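Local atomic coordinates of peroxiredoxin 6 (Arenicola marina, PDB entry 2V2G), a protein that probably reduces hydrogen peroxide and organic hydroperoxides to water and alcohols as a thiol-specific peroxidase of the peroxiredoxin 6 subfamily. Residues 83-88 with 92-97; 201-206 with 212-217. The protein carries 1 engineered substitution. One frame throughout, in Å; residues are numbered along the deposited sequence.

Contact 1: 83-88 with 92-97; sequences DVKCLS and GDMPYP
Val84 meets Met94 and Tyr96 through a single methyl: its CG1 makes a rather open apolar contact with Met94 CE, at 4.5 Å, and the same CG1 lies 4.2 Å from Tyr96 OH. The phenol oxygen is hydrogen-bonded to the carbonyl of Leu49. One residue on, Lys85 carries most of the contact. Its CG stands opposite the carbonyl carbon (chi1 -68°), and the chain then runs out fully extended, laying its methylenes along Gly92 and Met94. Lys85 CE comes 3.4 Å from Gly92 O and 3.7 Å from Met94 CG. The Met94 side chain crosses the lysine obliquely, and its bends at chi2 (-65°) and chi3 (-83°) carry the sulfur and methyl back over toward Val84. The ammonium group has its salt bridge within the helix, to Glu82, but it also reaches the loop through a water that accepts from both Lys85 NZ, at 2.7 Å, and Met94 N, at 3.0 Å. With an alanine here, Glu82 would probably lose this salt bridge, the bridging water one of its donors, and Met94 CG its methylene cover. At the end of the helix, Ser88 OG donates to Lys85 O at 2.7 Å and is also bonded to Val90 N, tying the last turn to the chain that leaves it. The example illustrates how a helix and its exit loop can be joined mainly by one long side chain and a shared water, with no direct hydrogen bond between the two segments. Behind the contact, Val84 packs on Leu49 and Ile53 of helix 43-54, whereas Tyr96 spans from Val52 of that helix to Leu66 and Ala68 of strand 64-70, just before the chain enters strand 98-100.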
ATOM      1  N   ASP A  83     -22.181 -11.732  10.480  1.00 23.56           N
ATOM      2  CA  ASP A  83     -21.372 -12.681   9.723  1.00 24.98           C
ATOM      3  C   ASP A  83     -19.883 -12.394   9.966  1.00 25.03           C
ATOM      4  O   ASP A  83     -19.079 -13.320  10.145  1.00 25.01           O
ATOM      5  CB  ASP A  83     -21.669 -12.604   8.219  1.00 24.75           C
ATOM      6  CG  ASP A  83     -23.061 -13.126   7.816  1.00 25.35           C
ATOM      7  OD1 ASP A  83     -23.869 -13.639   8.654  1.00 25.20           O
ATOM      8  OD2 ASP A  83     -23.330 -12.992   6.598  1.00 27.81           O
ATOM      9  N   VAL A  84     -19.516 -11.106   9.980  1.00 24.62           N
ATOM     10  CA  VAL A  84     -18.127 -10.706  10.250  1.00 24.40           C
ATOM     11  C   VAL A  84     -17.657 -11.181  11.641  1.00 24.91           C
ATOM     12  O   VAL A  84     -16.576 -11.732  11.798  1.00 24.80           O
ATOM     13  CB  VAL A  84     -17.937  -9.169  10.116  1.00 24.14           C
ATOM     14  CG1 VAL A  84     -16.537  -8.762  10.496  1.00 25.92           C
ATOM     15  CG2 VAL A  84     -18.202  -8.716   8.688  1.00 23.39           C
ATOM     16  N   LYS A  85     -18.476 -10.939  12.657  1.00 24.87           N
ATOM     17  CA  LYS A  85     -18.145 -11.398  14.011  1.00 25.73           C
ATOM     18  C   LYS A  85     -17.917 -12.903  14.008  1.00 26.57           C
ATOM     19  O   LYS A  85     -16.960 -13.387  14.583  1.00 26.18           O
ATOM     20  CB  LYS A  85     -19.294 -11.067  14.974  1.00 26.35           C
ATOM     21  CG  LYS A  85     -19.504  -9.614  15.232  1.00 26.50           C
ATOM     22  CD  LYS A  85     -20.738  -9.386  16.029  1.00 26.97           C
ATOM     23  CE  LYS A  85     -20.959  -7.938  16.220  1.00 29.33           C
ATOM     24  NZ  LYS A  85     -22.202  -7.685  16.966  1.00 29.74           N
ATOM     25  N   CYS A  86     -18.803 -13.639  13.347  1.00 27.61           N
ATOM     26  CA  CYS A  86     -18.703 -15.090  13.305  1.00 28.04           C
ATOM     27  C   CYS A  86     -17.331 -15.557  12.785  1.00 27.69           C
ATOM     28  O   CYS A  86     -16.640 -16.357  13.413  1.00 26.72           O
ATOM     29  CB  CYS A  86     -19.810 -15.607  12.396  1.00 28.68           C
ATOM     30  SG  CYS A  86     -19.868 -17.380  12.263  1.00 34.83           S
ATOM     31  N   LEU A  87     -16.970 -15.043  11.625  1.00 26.87           N
ATOM     32  CA  LEU A  87     -15.767 -15.413  10.959  1.00 28.25           C
ATOM     33  C   LEU A  87     -14.544 -14.974  11.784  1.00 27.41           C
ATOM     34  O   LEU A  87     -13.489 -15.610  11.747  1.00 28.93           O
ATOM     35  CB  LEU A  87     -15.764 -14.792   9.557  1.00 29.91           C
ATOM     36  CG  LEU A  87     -15.327 -15.589   8.307  1.00 34.70           C
ATOM     37  CD1 LEU A  87     -14.375 -14.784   7.521  1.00 36.39           C
ATOM     38  CD2 LEU A  87     -14.735 -16.978   8.602  1.00 32.71           C
ATOM     39  N   SER A  88     -14.663 -13.873  12.514  1.00 26.03           N
ATOM     40  CA  SER A  88     -13.567 -13.380  13.338  1.00 24.77           C
ATOM     41  C   SER A  88     -13.255 -14.338  14.482  1.00 23.27           C
ATOM     42  O   SER A  88     -12.103 -14.386  14.926  1.00 23.19           O
ATOM     43  CB  SER A  88     -13.844 -12.003  13.951  1.00 23.91           C
ATOM     44  OG  SER A  88     -14.692 -12.099  15.084  1.00 23.28           O
ATOM     45  N   GLY A  92     -18.640 -10.441  20.830  1.00 31.44           N
ATOM     46  CA  GLY A  92     -18.796  -9.096  21.375  1.00 31.29           C
ATOM     47  C   GLY A  92     -19.201  -8.110  20.312  1.00 32.10           C
ATOM     48  O   GLY A  92     -19.220  -8.434  19.124  1.00 32.17           O
ATOM     49  N   ASP A  93     -19.497  -6.888  20.721  1.00 31.81           N
ATOM     50  CA  ASP A  93     -19.965  -5.905  19.757  1.00 32.66           C
ATOM     51  C   ASP A  93     -18.865  -5.531  18.757  1.00 32.02           C
ATOM     52  O   ASP A  93     -17.673  -5.562  19.077  1.00 30.34           O
ATOM     53  CB  ASP A  93     -20.414  -4.632  20.457  1.00 32.75           C
ATOM     54  CG  ASP A  93     -21.597  -4.841  21.382  1.00 35.65           C
ATOM     55  OD1 ASP A  93     -22.312  -5.885  21.280  1.00 36.11           O
ATOM     56  OD2 ASP A  93     -21.795  -3.927  22.217  1.00 39.84           O
ATOM     57  N   MET A  94     -19.282  -5.088  17.565  1.00 32.54           N
ATOM     58  CA  MET A  94     -18.361  -4.591  16.576  1.00 32.99           C
ATOM     59  C   MET A  94     -17.474  -3.535  17.167  1.00 32.80           C
ATOM     60  O   MET A  94     -17.968  -2.604  17.799  1.00 33.80           O
ATOM     61  CB  MET A  94     -19.082  -3.947  15.399  1.00 33.57           C
ATOM     62  CG  MET A  94     -19.701  -4.923  14.495  1.00 34.99           C
ATOM     63  SD  MET A  94     -18.463  -5.933  13.677  1.00 31.75           S
ATOM     64  CE  MET A  94     -17.944  -4.926  12.290  1.00 30.45           C
ATOM     65  N   PRO A  95     -16.168  -3.680  16.983  1.00 31.66           N
ATOM     66  CA  PRO A  95     -15.279  -2.730  17.610  1.00 30.97           C
ATOM     67  C   PRO A  95     -15.082  -1.440  16.831  1.00 31.86           C
ATOM     68  O   PRO A  95     -14.382  -0.582  17.345  1.00 34.90           O
ATOM     69  CB  PRO A  95     -13.971  -3.511  17.713  1.00 32.20           C
ATOM     70  CG  PRO A  95     -14.007  -4.398  16.500  1.00 31.68           C
ATOM     71  CD  PRO A  95     -15.433  -4.737  16.260  1.00 32.06           C
ATOM     72  N   TYR A  96     -15.660  -1.309  15.624  1.00 28.99           N
ATOM     73  CA  TYR A  96     -15.515  -0.105  14.775  1.00 26.97           C
ATOM     74  C   TYR A  96     -16.807   0.181  13.965  1.00 25.70           C
ATOM     75  O   TYR A  96     -17.564  -0.741  13.631  1.00 24.58           O
ATOM     76  CB  TYR A  96     -14.321  -0.214  13.786  1.00 26.82           C
ATOM     77  CG  TYR A  96     -14.321  -1.494  12.975  1.00 24.59           C
ATOM     78  CD1 TYR A  96     -15.137  -1.638  11.873  1.00 28.28           C
ATOM     79  CD2 TYR A  96     -13.563  -2.590  13.374  1.00 26.03           C
ATOM     80  CE1 TYR A  96     -15.197  -2.854  11.161  1.00 27.24           C
ATOM     81  CE2 TYR A  96     -13.595  -3.802  12.637  1.00 23.47           C
ATOM     82  CZ  TYR A  96     -14.429  -3.928  11.569  1.00 27.66           C
ATOM     83  OH  TYR A  96     -14.486  -5.103  10.857  1.00 26.65           O
ATOM     84  N   PRO A  97     -17.033   1.474  13.622  1.00 25.34           N
ATOM     85  CA  PRO A  97     -18.213   1.783  12.764  1.00 24.72           C
ATOM     86  C   PRO A  97     -17.985   1.423  11.288  1.00 24.38           C
ATOM     87  O   PRO A  97     -16.810   1.296  10.851  1.00 23.42           O
ATOM     88  CB  PRO A  97     -18.344   3.307  12.875  1.00 26.14           C
ATOM     89  CG  PRO A  97     -17.282   3.779  13.873  1.00 28.11           C
ATOM     90  CD  PRO A  97     -16.267   2.687  13.968  1.00 25.29           C
TER
HETATM   91  O   HOH W   1     -22.199  -4.938  16.995  1.00 34.09           O
HETATM   92  O   HOH W   2     -22.357  -9.054  20.023  1.00 53.20           O

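Contact 2: 201-206 with 212-217; sequences MEVKAV and YLRYTP
Glu202 and Tyr215 form the hydrogen-bonded pair of a short antiparallel beta hairpin, with Glu202 N to Tyr215 O and Tyr215 N to Glu202 O both at 2.9 Å. Val203 and Arg214 follow as a non-hydrogen-bonded pair on the other face, where Arg214 runs alongside Val203 CG2 and Met201 lays its sulfur 3.8 Å from Arg214 CD; the guanidinium group is held by the carbonyl of Val189. Strand 214-216 pairs on its other side with strand 183-185, leaving 202-203 outermost within the chain, and Leu213 packs on Pro43 of the second subunit. Packing is tightest toward the loop end, where Val206 CG1, anti to the carbonyl carbon (chi1 -68°), is set 3.3 Å from Leu213 CD2, tighter than usual for methyls. Lys204 CD touches the same leucine methyl and reaches the edge of the Tyr215 ring.

The outer margin is looser. Exposed Glu202 stretches beside Tyr215, its OE1 4.0 Å from Tyr215 CD1. The Tyr215 ring also makes a cation-pi contact with Arg182. Beyond the bond from Lys204 N to Leu213 O, at the inverse gamma turn centred on Leu213, a water takes over the link, donating to Lys204 O at 2.7 Å and accepting from Leu213 N.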
ATOM      1  N   MET A 201      25.602   5.961  16.743  1.00 26.46           N
ATOM      2  CA  MET A 201      25.358   5.923  15.315  1.00 25.70           C
ATOM      3  C   MET A 201      26.551   5.287  14.594  1.00 23.96           C
ATOM      4  O   MET A 201      27.687   5.537  14.952  1.00 25.39           O
ATOM      5  CB  MET A 201      25.106   7.358  14.794  1.00 24.61           C
ATOM      6  CG  MET A 201      24.756   7.494  13.319  1.00 25.69           C
ATOM      7  SD  MET A 201      24.517   9.252  12.935  1.00 24.41           S
ATOM      8  CE  MET A 201      26.196   9.922  12.997  1.00 22.39           C
ATOM      9  N   GLU A 202      26.271   4.480  13.581  1.00 24.43           N
ATOM     10  CA  GLU A 202      27.259   3.946  12.687  1.00 24.15           C
ATOM     11  C   GLU A 202      27.146   4.672  11.336  1.00 22.91           C
ATOM     12  O   GLU A 202      26.065   4.712  10.776  1.00 23.98           O
ATOM     13  CB  GLU A 202      26.961   2.473  12.422  1.00 24.41           C
ATOM     14  CG  GLU A 202      27.968   1.902  11.468  1.00 25.94           C
ATOM     15  CD  GLU A 202      27.686   0.468  11.005  1.00 28.40           C
ATOM     16  OE1 GLU A 202      26.800  -0.206  11.597  1.00 29.71           O
ATOM     17  OE2 GLU A 202      28.455   0.046  10.080  1.00 31.33           O
ATOM     18  N   VAL A 203      28.273   5.203  10.840  1.00 23.75           N
ATOM     19  CA  VAL A 203      28.355   5.722   9.465  1.00 24.61           C
ATOM     20  C   VAL A 203      29.024   4.607   8.658  1.00 24.44           C
ATOM     21  O   VAL A 203      30.193   4.305   8.867  1.00 26.13           O
ATOM     22  CB  VAL A 203      29.114   7.067   9.357  1.00 24.93           C
ATOM     23  CG1 VAL A 203      29.144   7.608   7.906  1.00 25.49           C
ATOM     24  CG2 VAL A 203      28.497   8.062  10.303  1.00 24.93           C
ATOM     25  N   LYS A 204      28.255   3.991   7.766  1.00 23.92           N
ATOM     26  CA  LYS A 204      28.782   2.944   6.875  1.00 24.60           C
ATOM     27  C   LYS A 204      29.425   3.517   5.583  1.00 23.90           C
ATOM     28  O   LYS A 204      28.787   4.238   4.850  1.00 25.21           O
ATOM     29  CB  LYS A 204      27.698   1.979   6.483  1.00 25.01           C
ATOM     30  CG  LYS A 204      28.217   0.830   5.622  1.00 26.38           C
ATOM     31  CD  LYS A 204      27.080  -0.102   5.248  1.00 27.74           C
ATOM     32  CE  LYS A 204      27.534  -1.513   4.803  1.00 33.46           C
ATOM     33  NZ  LYS A 204      28.288  -1.541   3.504  1.00 39.61           N
ATOM     34  N   ALA A 205      30.692   3.164   5.330  1.00 25.26           N
ATOM     35  CA  ALA A 205      31.401   3.672   4.159  1.00 25.15           C
ATOM     36  C   ALA A 205      30.801   3.045   2.913  1.00 26.14           C
ATOM     37  O   ALA A 205      30.490   1.861   2.895  1.00 26.22           O
ATOM     38  CB  ALA A 205      32.888   3.385   4.241  1.00 25.90           C
ATOM     39  N   VAL A 206      30.609   3.872   1.888  1.00 25.74           N
ATOM     40  CA  VAL A 206      30.041   3.461   0.589  1.00 25.12           C
ATOM     41  C   VAL A 206      30.969   4.002  -0.521  1.00 24.27           C
ATOM     42  O   VAL A 206      31.753   4.897  -0.269  1.00 23.55           O
ATOM     43  CB  VAL A 206      28.572   3.945   0.429  1.00 25.67           C
ATOM     44  CG1 VAL A 206      27.674   3.183   1.435  1.00 26.46           C
ATOM     45  CG2 VAL A 206      28.477   5.464   0.596  1.00 25.74           C
ATOM     46  N   TYR A 212      26.069   9.425   4.248  1.00 23.45           N
ATOM     47  CA  TYR A 212      24.634   9.411   4.465  1.00 23.39           C
ATOM     48  C   TYR A 212      24.079   8.082   5.016  1.00 23.64           C
ATOM     49  O   TYR A 212      22.942   8.005   5.481  1.00 22.52           O
ATOM     50  CB  TYR A 212      23.916   9.766   3.172  1.00 23.56           C
ATOM     51  CG  TYR A 212      24.090   8.728   2.081  1.00 20.84           C
ATOM     52  CD1 TYR A 212      23.246   7.607   2.016  1.00 22.32           C
ATOM     53  CD2 TYR A 212      25.087   8.866   1.136  1.00 21.40           C
ATOM     54  CE1 TYR A 212      23.394   6.669   1.042  1.00 22.73           C
ATOM     55  CE2 TYR A 212      25.273   7.907   0.142  1.00 23.80           C
ATOM     56  CZ  TYR A 212      24.418   6.807   0.134  1.00 22.78           C
ATOM     57  OH  TYR A 212      24.539   5.872  -0.840  1.00 24.09           O
ATOM     58  N   LEU A 213      24.888   7.029   4.898  1.00 23.30           N
ATOM     59  CA  LEU A 213      24.386   5.691   5.241  1.00 23.68           C
ATOM     60  C   LEU A 213      24.622   5.472   6.758  1.00 22.95           C
ATOM     61  O   LEU A 213      25.640   4.923   7.213  1.00 24.50           O
ATOM     62  CB  LEU A 213      25.090   4.602   4.430  1.00 24.28           C
ATOM     63  CG  LEU A 213      24.306   3.299   4.279  1.00 25.85           C
ATOM     64  CD1 LEU A 213      22.987   3.428   3.613  1.00 27.96           C
ATOM     65  CD2 LEU A 213      25.151   2.363   3.432  1.00 26.72           C
ATOM     66  N   ARG A 214      23.669   5.986   7.541  1.00 22.95           N
ATOM     67  CA  ARG A 214      23.817   6.129   8.975  1.00 22.78           C
ATOM     68  C   ARG A 214      22.740   5.363   9.727  1.00 22.98           C
ATOM     69  O   ARG A 214      21.558   5.651   9.599  1.00 24.02           O
ATOM     70  CB  ARG A 214      23.812   7.637   9.378  1.00 22.89           C
ATOM     71  CG  ARG A 214      24.993   8.400   8.731  1.00 23.78           C
ATOM     72  CD  ARG A 214      25.096   9.853   9.260  1.00 22.52           C
ATOM     73  NE  ARG A 214      23.920  10.602   8.951  1.00 23.23           N
ATOM     74  CZ  ARG A 214      23.655  11.830   9.390  1.00 22.30           C
ATOM     75  NH1 ARG A 214      24.500  12.449  10.192  1.00 24.50           N
ATOM     76  NH2 ARG A 214      22.532  12.421   9.046  1.00 24.82           N
ATOM     77  N   TYR A 215      23.177   4.392  10.501  1.00 23.58           N
ATOM     78  CA  TYR A 215      22.268   3.544  11.275  1.00 24.02           C
ATOM     79  C   TYR A 215      22.309   3.991  12.730  1.00 24.01           C
ATOM     80  O   TYR A 215      23.346   4.410  13.254  1.00 22.05           O
ATOM     81  CB  TYR A 215      22.679   2.090  11.277  1.00 26.10           C
ATOM     82  CG  TYR A 215      22.733   1.350   9.958  1.00 28.23           C
ATOM     83  CD1 TYR A 215      23.926   1.308   9.237  1.00 32.21           C
ATOM     84  CD2 TYR A 215      21.632   0.651   9.457  1.00 30.61           C
ATOM     85  CE1 TYR A 215      24.033   0.600   8.046  1.00 33.90           C
ATOM     86  CE2 TYR A 215      21.728  -0.066   8.232  1.00 30.86           C
ATOM     87  CZ  TYR A 215      22.949  -0.089   7.553  1.00 35.55           C
ATOM     88  OH  TYR A 215      23.110  -0.770   6.341  1.00 35.93           O
ATOM     89  N   THR A 216      21.212   3.769  13.424  1.00 23.51           N
ATOM     90  CA  THR A 216      21.193   3.910  14.877  1.00 23.69           C
ATOM     91  C   THR A 216      20.193   2.904  15.519  1.00 23.40           C
ATOM     92  O   THR A 216      19.190   2.577  14.885  1.00 23.45           O
ATOM     93  CB  THR A 216      20.824   5.390  15.278  1.00 25.29           C
ATOM     94  OG1 THR A 216      21.027   5.566  16.698  1.00 26.93           O
ATOM     95  CG2 THR A 216      19.354   5.760  14.845  1.00 24.58           C
ATOM     96  N   PRO A 217      20.435   2.434  16.754  1.00 22.75           N
ATOM     97  CA  PRO A 217      19.338   1.684  17.403  1.00 22.53           C
ATOM     98  C   PRO A 217      18.029   2.478  17.420  1.00 23.69           C
ATOM     99  O   PRO A 217      18.042   3.723  17.468  1.00 25.95           O
ATOM    100  CB  PRO A 217      19.828   1.499  18.838  1.00 20.37           C
ATOM    101  CG  PRO A 217      21.309   1.634  18.776  1.00 21.20           C
ATOM    102  CD  PRO A 217      21.608   2.589  17.617  1.00 22.80           C
TER
HETATM  103  O   HOH W   3      27.769   6.673   4.434  1.00 19.58           O

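In the fold
Contact 1 comes first along the chain and closes before contact 2 opens; their centres lie 45 Å apart, on opposite sides of the chain's centre, and their nearest atoms are about 32 Å apart. Contact 1 belongs to the thioredoxin-like domain, between helix 74-88 and strand 98-100 of the mixed sheet, whereas contact 2 forms one margin of the small antiparallel sheet in the C-terminal region. The dimer brings together what the chain separates: Asp83 is hydrogen-bonded to Tyr212 of the second subunit, and Leu87 packs on its Tyr215. The C-terminal hairpin thus lies against the partner's helix, near the predicted peroxidatic position, here an engineered serine, Ser45.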